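Local coordinates for protein chitinase A (Pteris ryukyuensis, PDB 4RL3) that probably hydrolyses the beta-1,4 glycosidic bonds of chitin, this chain being the catalytic glycoside hydrolase family 18 domain of a longer LysM-containing protein, at residues T167-F170 with V176-L179; Q144-A147 with V153-I156; I121-F126 with S136-L141; S198-A203 with T241-F246. All coordinates share one frame; numbering follows the deposited sequence.

Contact 1: T167-F170 with V176-L179; sequences TALF and VIDL. With EDO (1,2-ethanediol), chain D.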
loop_
_atom_site.group_PDB
_atom_site.type_symbol
_atom_site.label_atom_id
_atom_site.label_comp_id
_atom_site.label_asym_id
_atom_site.label_seq_id
_atom_site.Cartn_x
_atom_site.Cartn_y
_atom_site.Cartn_z
ATOM N N THR A 167 2.436 -14.056 -4.960
ATOM C CA THR A 167 3.502 -14.468 -5.878
ATOM C C THR A 167 2.939 -14.900 -7.238
ATOM O O THR A 167 3.544 -14.645 -8.281
ATOM C CB THR A 167 4.411 -15.581 -5.314
ATOM O OG1 THR A 167 3.631 -16.743 -4.981
ATOM C CG2 THR A 167 5.206 -15.085 -4.105
ATOM N N ALA A 168 1.782 -15.559 -7.231
ATOM C CA ALA A 168 1.116 -15.925 -8.478
ATOM C C ALA A 168 0.757 -14.662 -9.253
ATOM O O ALA A 168 1.002 -14.565 -10.456
ATOM C CB ALA A 168 -0.129 -16.754 -8.206
ATOM N N LEU A 169 0.190 -13.687 -8.546
ATOM C CA LEU A 169 -0.175 -12.411 -9.152
ATOM C C LEU A 169 1.052 -11.691 -9.713
ATOM O O LEU A 169 1.057 -11.285 -10.874
ATOM C CB LEU A 169 -0.889 -11.521 -8.132
ATOM C CG LEU A 169 -1.263 -10.096 -8.547
ATOM C CD1 LEU A 169 -2.117 -10.066 -9.817
ATOM C CD2 LEU A 169 -1.953 -9.387 -7.384
ATOM N N PHE A 170 2.108 -11.553 -8.908
ATOM C CA PHE A 170 3.289 -10.825 -9.362
ATOM C C PHE A 170 4.008 -11.511 -10.523
ATOM O O PHE A 170 4.440 -10.854 -11.467
ATOM C CB PHE A 170 4.281 -10.581 -8.216
ATOM C CG PHE A 170 5.441 -9.709 -8.617
ATOM C CD1 PHE A 170 5.304 -8.328 -8.672
ATOM C CD2 PHE A 170 6.655 -10.268 -8.986
ATOM C CE1 PHE A 170 6.356 -7.517 -9.068
ATOM C CE2 PHE A 170 7.700 -9.460 -9.395
ATOM C CZ PHE A 170 7.561 -8.088 -9.425
ATOM N N VAL A 176 3.097 -4.818 -15.204
ATOM C CA VAL A 176 2.184 -3.729 -14.844
ATOM C C VAL A 176 2.129 -3.464 -13.337
ATOM O O VAL A 176 1.401 -2.579 -12.889
ATOM C CB VAL A 176 0.756 -3.948 -15.410
ATOM C CG1 VAL A 176 0.773 -3.875 -16.936
ATOM C CG2 VAL A 176 0.139 -5.255 -14.922
ATOM N N ILE A 177 2.916 -4.199 -12.556
ATOM C CA ILE A 177 3.008 -3.945 -11.128
ATOM C C ILE A 177 4.343 -3.266 -10.853
ATOM O O ILE A 177 5.393 -3.875 -10.983
ATOM C CB ILE A 177 2.857 -5.243 -10.310
ATOM C CG1 ILE A 177 1.447 -5.820 -10.496
ATOM C CG2 ILE A 177 3.094 -4.978 -8.822
ATOM C CD1 ILE A 177 1.294 -7.242 -10.033
ATOM N N ASP A 178 4.290 -2.008 -10.448
ATOM C CA ASP A 178 5.488 -1.194 -10.306
ATOM C C ASP A 178 6.215 -1.404 -8.998
ATOM O O ASP A 178 7.437 -1.297 -8.966
ATOM C CB ASP A 178 5.116 0.270 -10.433
ATOM C CG ASP A 178 4.377 0.552 -11.705
ATOM O OD1 ASP A 178 5.021 0.493 -12.786
ATOM O OD2 ASP A 178 3.152 0.801 -11.636
ATOM N N LEU A 179 5.466 -1.652 -7.924
ATOM C CA LEU A 179 6.038 -1.676 -6.572
ATOM C C LEU A 179 5.420 -2.779 -5.734
ATOM O O LEU A 179 4.222 -3.061 -5.843
ATOM C CB LEU A 179 5.827 -0.335 -5.869
ATOM C CG LEU A 179 6.449 0.904 -6.505
ATOM C CD1 LEU A 179 5.868 2.158 -5.898
ATOM C CD2 LEU A 179 7.964 0.876 -6.364
HETATM C C1 EDO D . 4.568 0.991 -16.079
HETATM O O1 EDO D . 3.991 1.621 -14.939
HETATM C C2 EDO D . 4.107 -0.458 -16.151
HETATM O O2 EDO D . 2.709 -0.533 -16.457
#
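I177 meets L169 and F170 with two separate arms. Its branched side chain points from the loop after helix 163-173 back at the second half of that helix. The short arm, CG2, lies opposite the backbone N and comes to the edge of the F170 ring, close to the ring plane; CD1 of F170 is 4.0 Å from CG2 of I177. The long arm takes the other helix residue: CD1 of I177 sits 4.1 Å from CG of L169. F170 reaches this place because its CG also stands opposite the backbone N (chi1 -174°), which carries the ring off the helix toward the loop. A beta-branched isoleucine suits a spot where two apolar groups must be met at once, and all three residues are buried. D178 turns the other way and accepts a hydrogen bond of 2.6 Å at OD1 from O1 of an ethanediol, probably left by the crystallisation liquor, while OD2 is held by K146 and the backbone N-H of A154. L169 and F170 both pack on I156 of strand 153-156. The arrangement belongs to the alpha-beta turn of a TIM barrel, where an outer helix leads to the next parallel strand.

Contact 2: Q144-A147 with V153-I156; sequences QLKA and VASI. With EDO (1,2-ethanediol), chain D.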
loop_
_atom_site.group_PDB
_atom_site.type_symbol
_atom_site.label_atom_id
_atom_site.label_comp_id
_atom_site.label_asym_id
_atom_site.label_seq_id
_atom_site.Cartn_x
_atom_site.Cartn_y
_atom_site.Cartn_z
ATOM N N GLN A 144 -6.078 -3.154 -17.120
ATOM C CA GLN A 144 -7.014 -2.206 -17.722
ATOM C C GLN A 144 -6.790 -0.770 -17.250
ATOM O O GLN A 144 -6.851 0.157 -18.057
ATOM C CB GLN A 144 -8.455 -2.598 -17.440
ATOM C CG GLN A 144 -8.949 -3.791 -18.225
ATOM C CD GLN A 144 -10.468 -3.914 -18.204
ATOM O OE1 GLN A 144 -11.198 -2.919 -18.276
ATOM N NE2 GLN A 144 -10.942 -5.135 -18.168
ATOM N N LEU A 145 -6.553 -0.559 -15.953
ATOM C CA LEU A 145 -6.324 0.804 -15.480
ATOM C C LEU A 145 -5.066 1.401 -16.101
ATOM O O LEU A 145 -5.041 2.602 -16.375
ATOM C CB LEU A 145 -6.251 0.871 -13.959
ATOM C CG LEU A 145 -7.567 0.622 -13.211
ATOM C CD1 LEU A 145 -7.278 0.543 -11.725
ATOM C CD2 LEU A 145 -8.624 1.685 -13.476
ATOM N N LYS A 146 -4.040 0.576 -16.326
ATOM C CA LYS A 146 -2.830 1.027 -17.006
ATOM C C LYS A 146 -3.090 1.330 -18.478
ATOM O O LYS A 146 -2.707 2.400 -18.971
ATOM C CB LYS A 146 -1.700 0.001 -16.853
ATOM C CG LYS A 146 -1.071 -0.022 -15.464
ATOM C CD LYS A 146 -0.218 1.192 -15.189
ATOM C CE LYS A 146 0.470 1.102 -13.832
ATOM N NZ LYS A 146 1.604 0.129 -13.840
ATOM N N ALA A 147 -3.758 0.410 -19.165
ATOM C CA ALA A 147 -4.014 0.573 -20.602
ATOM C C ALA A 147 -4.909 1.782 -20.866
ATOM O O ALA A 147 -4.719 2.507 -21.862
ATOM C CB ALA A 147 -4.635 -0.687 -21.173
ATOM N N VAL A 153 0.803 4.233 -11.266
ATOM C CA VAL A 153 1.485 3.328 -10.310
ATOM C C VAL A 153 0.523 2.280 -9.779
ATOM O O VAL A 153 -0.535 2.624 -9.272
ATOM C CB VAL A 153 2.094 4.097 -9.114
ATOM C CG1 VAL A 153 2.907 3.161 -8.207
ATOM C CG2 VAL A 153 2.952 5.264 -9.596
ATOM N N ALA A 154 0.899 1.009 -9.908
ATOM C CA ALA A 154 0.179 -0.093 -9.273
ATOM C C ALA A 154 1.141 -0.815 -8.343
ATOM O O ALA A 154 2.323 -1.010 -8.680
ATOM C CB ALA A 154 -0.402 -1.053 -10.305
ATOM N N SER A 155 0.629 -1.195 -7.175
ATOM C CA SER A 155 1.404 -1.935 -6.190
ATOM C C SER A 155 0.583 -3.024 -5.537
ATOM O O SER A 155 -0.648 -3.040 -5.620
ATOM C CB SER A 155 1.965 -1.009 -5.105
ATOM O OG SER A 155 0.941 -0.283 -4.426
ATOM N N ILE A 156 1.304 -3.950 -4.913
ATOM C CA ILE A 156 0.706 -5.017 -4.123
ATOM C C ILE A 156 1.312 -4.940 -2.735
ATOM O O ILE A 156 2.440 -4.478 -2.587
ATOM C CB ILE A 156 0.921 -6.414 -4.759
ATOM C CG1 ILE A 156 2.395 -6.693 -5.035
ATOM C CG2 ILE A 156 0.124 -6.516 -6.052
ATOM C CD1 ILE A 156 2.675 -8.143 -5.354
HETATM C C1 EDO D . 4.568 0.991 -16.079
HETATM O O1 EDO D . 3.991 1.621 -14.939
HETATM C C2 EDO D . 4.107 -0.458 -16.151
HETATM O O2 EDO D . 2.709 -0.533 -16.457
#
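The side chain of K146 lies against the backbone at the start of strand 153-156, joining helix and second strand of the beta-alpha-beta unit 118-123, 131-147 and 153-156 in this TIM barrel. The closest approach is made by the terminal methylene: CE stands 3.9 Å from A154 N and 4.1 Å from V153 N, and 4.2 Å from the methyl CB of A154. The small CB of A154 points at the helix and leaves room for the lysine chain. The bends at chi2 (-72°) and chi4 (74°) bring CE up to the start of the strand and point NZ on toward D178. There the ammonium forms a salt bridge with D178 OD2, its strongest partner, and also donates to the carbonyl oxygen of V176. The same carboxylate oxygen accepts the backbone N-H of A154, tying lysine and strand to one acid. Replaced by a leucine, K146 would probably leave D178 without its counter-charge and the V176 carbonyl without this donor. I151 packs beside the lysine. K146 NZ also meets both hydroxyls of an ethanediol, probably from the crystallisation liquor, O2 at 2.9 Å and O1 at 3.0 Å; with four acceptors for three protons, some bonds must be shared.

Contact 3: I121-F126 with S136-L141; sequences IDYEHF and SCIGQL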
loop_
_atom_site.group_PDB
_atom_site.type_symbol
_atom_site.label_atom_id
_atom_site.label_comp_id
_atom_site.label_asym_id
_atom_site.label_seq_id
_atom_site.Cartn_x
_atom_site.Cartn_y
_atom_site.Cartn_z
ATOM N N ILE A 121 -2.933 -3.097 -3.935
ATOM C CA ILE A 121 -3.750 -4.277 -3.653
ATOM C C ILE A 121 -3.404 -4.837 -2.272
ATOM O O ILE A 121 -2.295 -5.324 -2.052
ATOM C CB ILE A 121 -3.538 -5.373 -4.720
ATOM C CG1 ILE A 121 -3.562 -4.797 -6.142
ATOM C CG2 ILE A 121 -4.589 -6.476 -4.549
ATOM C CD1 ILE A 121 -4.820 -4.054 -6.561
ATOM N N ASP A 122 -4.371 -4.794 -1.354
ATOM C CA ASP A 122 -4.122 -5.160 0.047
ATOM C C ASP A 122 -5.232 -6.054 0.592
ATOM O O ASP A 122 -5.630 -5.923 1.748
ATOM C CB ASP A 122 -3.960 -3.900 0.906
ATOM C CG ASP A 122 -3.440 -4.189 2.310
ATOM O OD1 ASP A 122 -2.663 -5.165 2.480
ATOM O OD2 ASP A 122 -3.800 -3.408 3.239
ATOM N N TYR A 123 -5.718 -6.973 -0.239
ATOM C CA TYR A 123 -6.576 -8.033 0.272
ATOM C C TYR A 123 -5.761 -9.062 1.024
ATOM O O TYR A 123 -4.617 -9.346 0.658
ATOM C CB TYR A 123 -7.316 -8.724 -0.861
ATOM C CG TYR A 123 -8.406 -7.891 -1.483
ATOM C CD1 TYR A 123 -9.668 -7.832 -0.913
ATOM C CD2 TYR A 123 -8.181 -7.190 -2.662
ATOM C CE1 TYR A 123 -10.681 -7.094 -1.505
ATOM C CE2 TYR A 123 -9.174 -6.429 -3.253
ATOM C CZ TYR A 123 -10.423 -6.379 -2.670
ATOM O OH TYR A 123 -11.409 -5.634 -3.291
ATOM N N GLU A 124 -6.349 -9.638 2.072
ATOM C CA GLU A 124 -5.653 -10.688 2.823
ATOM C C GLU A 124 -6.490 -11.907 3.187
ATOM O O GLU A 124 -5.962 -12.859 3.746
ATOM C CB GLU A 124 -5.044 -10.102 4.094
ATOM C CG GLU A 124 -6.058 -9.761 5.166
ATOM C CD GLU A 124 -5.397 -9.415 6.488
ATOM O OE1 GLU A 124 -5.402 -8.221 6.829
ATOM O OE2 GLU A 124 -4.861 -10.323 7.172
ATOM N N HIS A 125 -7.784 -11.875 2.895
ATOM C CA HIS A 125 -8.682 -12.986 3.228
ATOM C C HIS A 125 -9.204 -13.602 1.953
ATOM O O HIS A 125 -9.853 -12.933 1.149
ATOM C CB HIS A 125 -9.839 -12.503 4.089
ATOM C CG HIS A 125 -9.400 -11.802 5.329
ATOM N ND1 HIS A 125 -8.850 -12.470 6.399
ATOM C CD2 HIS A 125 -9.406 -10.491 5.664
ATOM C CE1 HIS A 125 -8.538 -11.600 7.341
ATOM N NE2 HIS A 125 -8.869 -10.394 6.922
ATOM N N PHE A 126 -8.939 -14.891 1.796
ATOM C CA PHE A 126 -9.218 -15.608 0.561
ATOM C C PHE A 126 -9.986 -16.895 0.795
ATOM O O PHE A 126 -9.887 -17.834 0.016
ATOM C CB PHE A 126 -7.894 -15.901 -0.149
ATOM C CG PHE A 126 -7.117 -14.662 -0.467
ATOM C CD1 PHE A 126 -7.563 -13.817 -1.451
ATOM C CD2 PHE A 126 -5.977 -14.324 0.240
ATOM C CE1 PHE A 126 -6.876 -12.660 -1.756
ATOM C CE2 PHE A 126 -5.288 -13.161 -0.046
ATOM C CZ PHE A 126 -5.735 -12.329 -1.052
ATOM N N SER A 136 -6.822 -13.478 -11.541
ATOM C CA SER A 136 -7.456 -13.001 -12.758
ATOM C C SER A 136 -8.138 -11.645 -12.547
ATOM O O SER A 136 -7.974 -10.732 -13.343
ATOM C CB SER A 136 -8.488 -14.017 -13.237
ATOM O OG SER A 136 -9.054 -13.605 -14.472
ATOM N N CYS A 137 -8.893 -11.524 -11.460
ATOM C CA CYS A 137 -9.596 -10.268 -11.167
ATOM C C CYS A 137 -8.621 -9.098 -11.030
ATOM O O CYS A 137 -8.791 -8.050 -11.654
ATOM C CB CYS A 137 -10.408 -10.386 -9.870
ATOM S SG CYS A 137 -11.935 -11.334 -10.044
ATOM N N ILE A 138 -7.608 -9.272 -10.199
ATOM C CA ILE A 138 -6.694 -8.172 -9.905
ATOM C C ILE A 138 -5.775 -7.868 -11.089
ATOM O O ILE A 138 -5.516 -6.697 -11.397
ATOM C CB ILE A 138 -5.848 -8.460 -8.647
ATOM C CG1 ILE A 138 -6.748 -8.610 -7.414
ATOM C CG2 ILE A 138 -4.795 -7.378 -8.429
ATOM C CD1 ILE A 138 -7.628 -7.425 -7.110
ATOM N N GLY A 139 -5.270 -8.908 -11.740
ATOM C CA GLY A 139 -4.403 -8.712 -12.890
ATOM C C GLY A 139 -5.111 -7.948 -13.995
ATOM O O GLY A 139 -4.557 -7.018 -14.598
ATOM N N GLN A 140 -6.357 -8.316 -14.255
ATOM C CA GLN A 140 -7.163 -7.610 -15.261
ATOM C C GLN A 140 -7.451 -6.171 -14.848
ATOM O O GLN A 140 -7.397 -5.267 -15.663
ATOM C CB GLN A 140 -8.476 -8.344 -15.498
ATOM C CG GLN A 140 -8.330 -9.625 -16.282
ATOM C CD GLN A 140 -9.687 -10.210 -16.624
ATOM O OE1 GLN A 140 -10.431 -9.632 -17.416
ATOM N NE2 GLN A 140 -10.033 -11.335 -16.015
ATOM N N LEU A 141 -7.784 -5.966 -13.575
ATOM C CA LEU A 141 -8.041 -4.627 -13.042
ATOM C C LEU A 141 -6.829 -3.719 -13.273
ATOM O O LEU A 141 -6.957 -2.623 -13.813
ATOM C CB LEU A 141 -8.367 -4.715 -11.553
ATOM C CG LEU A 141 -8.426 -3.401 -10.775
ATOM C CD1 LEU A 141 -9.506 -2.483 -11.340
ATOM C CD2 LEU A 141 -8.660 -3.673 -9.305
#
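Matching torsions help bring I121 and I138 together: in each, CG1 stands opposite the carbonyl carbon (chi1 -45° in I121, -62° in I138), which leaves CG2 beside that carbon, and the two residues project at each other. The pair joins strand 118-123 to helix 131-147, the first beta-alpha step of a beta-alpha-beta unit in the TIM barrel; the strand and the residue after it fit the DxxDxDxE signature of family 18. The two isoleucines meet tip to tip. CG2 of I138 fits between the arms of I121, 3.7 Å from CG1 and 4.0 Å from CG2, and compact branched residues suit so close a strand-helix seam. An alanine at I121 is likely to open a gap under I138 CG2 and let the helix residue shift. Y123, two places on, adds CE2 at 4.3 Å from I138 CD1, while its hydroxyl is hydrogen-bonded to D37 and its ring meets F91 edge-to-face. L169 of helix 163-173 also packs on I138. On the flank of helix 131-147 where S136 and Q140 touch V96, the glutamine amide turns back one turn and gives NE2 to S136 OG at 2.9 Å, with the hydroxyl only 8° out of the amide plane.

Contact 4: S198-A203 with T241-F246; sequences SLYNTA and TLPGIF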
loop_
_atom_site.group_PDB
_atom_site.type_symbol
_atom_site.label_atom_id
_atom_site.label_comp_id
_atom_site.label_asym_id
_atom_site.label_seq_id
_atom_site.Cartn_x
_atom_site.Cartn_y
_atom_site.Cartn_z
ATOM N N SER A 198 18.358 -10.189 6.141
ATOM C CA SER A 198 18.100 -11.546 5.652
ATOM C C SER A 198 16.635 -11.736 5.220
ATOM O O SER A 198 16.356 -12.319 4.165
ATOM C CB SER A 198 18.461 -12.579 6.723
ATOM O OG SER A 198 19.850 -12.556 7.030
ATOM N N LEU A 199 15.715 -11.234 6.027
ATOM C CA LEU A 199 14.284 -11.356 5.732
ATOM C C LEU A 199 13.926 -10.595 4.459
ATOM O O LEU A 199 13.100 -11.052 3.650
ATOM C CB LEU A 199 13.450 -10.827 6.899
ATOM C CG LEU A 199 13.552 -11.633 8.193
ATOM C CD1 LEU A 199 13.013 -10.830 9.362
ATOM C CD2 LEU A 199 12.826 -12.956 8.064
ATOM N N TYR A 200 14.552 -9.430 4.284
ATOM C CA TYR A 200 14.366 -8.643 3.083
ATOM C C TYR A 200 14.856 -9.406 1.850
ATOM O O TYR A 200 14.178 -9.440 0.824
ATOM C CB TYR A 200 15.062 -7.267 3.193
ATOM C CG TYR A 200 14.915 -6.507 1.898
ATOM C CD1 TYR A 200 15.806 -6.714 0.848
ATOM C CD2 TYR A 200 13.844 -5.646 1.690
ATOM C CE1 TYR A 200 15.643 -6.064 -0.359
ATOM C CE2 TYR A 200 13.675 -4.995 0.484
ATOM C CZ TYR A 200 14.582 -5.207 -0.532
ATOM O OH TYR A 200 14.420 -4.599 -1.757
ATOM N N ASN A 201 16.042 -10.008 1.935
ATOM C CA ASN A 201 16.557 -10.796 0.821
ATOM C C ASN A 201 15.632 -11.950 0.449
ATOM O O ASN A 201 15.383 -12.203 -0.720
ATOM C CB ASN A 201 17.974 -11.295 1.128
ATOM C CG ASN A 201 19.031 -10.269 0.772
ATOM O OD1 ASN A 201 19.619 -10.332 -0.314
ATOM N ND2 ASN A 201 19.243 -9.283 1.656
ATOM N N THR A 202 15.075 -12.622 1.443
ATOM C CA THR A 202 14.185 -13.733 1.171
ATOM C C THR A 202 12.910 -13.258 0.475
ATOM O O THR A 202 12.481 -13.841 -0.532
ATOM C CB THR A 202 13.844 -14.485 2.465
ATOM O OG1 THR A 202 15.034 -15.122 2.974
ATOM C CG2 THR A 202 12.775 -15.542 2.204
ATOM N N ALA A 203 12.298 -12.206 1.008
ATOM C CA ALA A 203 11.092 -11.649 0.386
ATOM C C ALA A 203 11.383 -11.137 -1.017
ATOM O O ALA A 203 10.632 -11.400 -1.975
ATOM C CB ALA A 203 10.518 -10.533 1.245
ATOM N N THR A 241 20.883 -1.586 -3.328
ATOM C CA THR A 241 19.727 -2.472 -3.498
ATOM C C THR A 241 18.562 -2.096 -2.568
ATOM O O THR A 241 17.955 -2.954 -1.945
ATOM C CB THR A 241 20.132 -3.953 -3.291
ATOM O OG1 THR A 241 20.602 -4.152 -1.952
ATOM C CG2 THR A 241 21.234 -4.344 -4.255
ATOM N N LEU A 242 18.234 -0.807 -2.485
ATOM C CA LEU A 242 17.061 -0.349 -1.710
ATOM C C LEU A 242 16.254 0.592 -2.597
ATOM O O LEU A 242 16.657 1.733 -2.790
ATOM C CB LEU A 242 17.472 0.377 -0.418
ATOM C CG LEU A 242 16.308 0.909 0.457
ATOM C CD1 LEU A 242 15.478 -0.245 0.997
ATOM C CD2 LEU A 242 16.815 1.799 1.590
ATOM N N PRO A 243 15.133 0.117 -3.170
ATOM C CA PRO A 243 14.374 1.021 -4.042
ATOM C C PRO A 243 13.551 2.059 -3.286
ATOM O O PRO A 243 13.150 3.078 -3.864
ATOM C CB PRO A 243 13.445 0.082 -4.816
ATOM C CG PRO A 243 13.351 -1.140 -3.974
ATOM C CD PRO A 243 14.650 -1.276 -3.244
ATOM N N GLY A 244 13.283 1.795 -2.012
ATOM C CA GLY A 244 12.446 2.687 -1.233
ATOM C C GLY A 244 11.973 2.063 0.059
ATOM O O GLY A 244 12.326 0.919 0.384
ATOM N N ILE A 245 11.171 2.833 0.782
ATOM C CA ILE A 245 10.646 2.460 2.087
ATOM C C ILE A 245 9.192 2.904 2.165
ATOM O O ILE A 245 8.850 3.979 1.676
ATOM C CB ILE A 245 11.423 3.170 3.230
ATOM C CG1 ILE A 245 12.897 2.759 3.225
ATOM C CG2 ILE A 245 10.811 2.866 4.585
ATOM C CD1 ILE A 245 13.765 3.585 4.139
ATOM N N PHE A 246 8.334 2.094 2.787
ATOM C CA PHE A 246 7.006 2.584 3.172
ATOM C C PHE A 246 6.705 2.346 4.649
ATOM O O PHE A 246 7.291 1.469 5.284
ATOM C CB PHE A 246 5.887 2.022 2.279
ATOM C CG PHE A 246 5.511 0.590 2.569
ATOM C CD1 PHE A 246 6.202 -0.457 1.994
ATOM C CD2 PHE A 246 4.446 0.299 3.417
ATOM C CE1 PHE A 246 5.845 -1.773 2.253
ATOM C CE2 PHE A 246 4.093 -1.012 3.689
ATOM C CZ PHE A 246 4.791 -2.052 3.110
HETATM O O HOH W 1 16.598 -4.846 -3.524
#
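Y200 reaches from helix 193-206 to T241 and P243, which lead into strand 244-248, and its hydroxyl does nearly all the touching. The phenol oxygen OH comes to 3.6 Å from CD of P243, the ring carbon next to the proline nitrogen; the two side chains approach from opposite directions. CG of Y200 lies opposite the backbone N (chi1 177°), which extends the ring toward the 241-243 loop, and a chi2 of -85° stands the ring roughly perpendicular to the plane of CA, CB and CG. A tyrosine suits this span because its length carries a polar atom from the helix to the loop. That atom stands 3.9 Å from T241 O, and a water closes the distance: it donates to Y200 OH at 2.8 Å and to T241 O at 2.8 Å. The water lies at the ring edge, in the ring plane. As an acceptor from the water, the hydroxyl keeps its own proton for V213 O, its main partner, just before strand 215-218. The ring packs on L236 of helix 226-238, and the loop leaves that helix to reach T241. P243 sits in the loop just before strand 244-248 and turns its CD to the phenol oxygen. Here an outer helix of the TIM barrel is joined, through one tyrosine and a water, to the approach to the last barrel strand.

In the fold
Contacts 1, 2 and 3 lie close together on one side of the barrel, all buried, whereas contact 4 lies apart and is partly exposed, its centre about 22 Å from those of contacts 2 and 3 and about 16 Å from that of contact 1. Contacts 2 and 3 share helix 131-147 and hold it to adjacent strands of the sheet, 153-156 and 118-123; contact 1 adds helix 163-173, whose L169 packs on I138 of contact 3. The chemistry changes accordingly. Contacts 1 and 3 are isoleucine-centred and wholly apolar across their segments; contact 2 rests the last methylene of a lysine on a strand while its charge meets D178 of contact 1; contact 4 relies on a hydroxyl and a water.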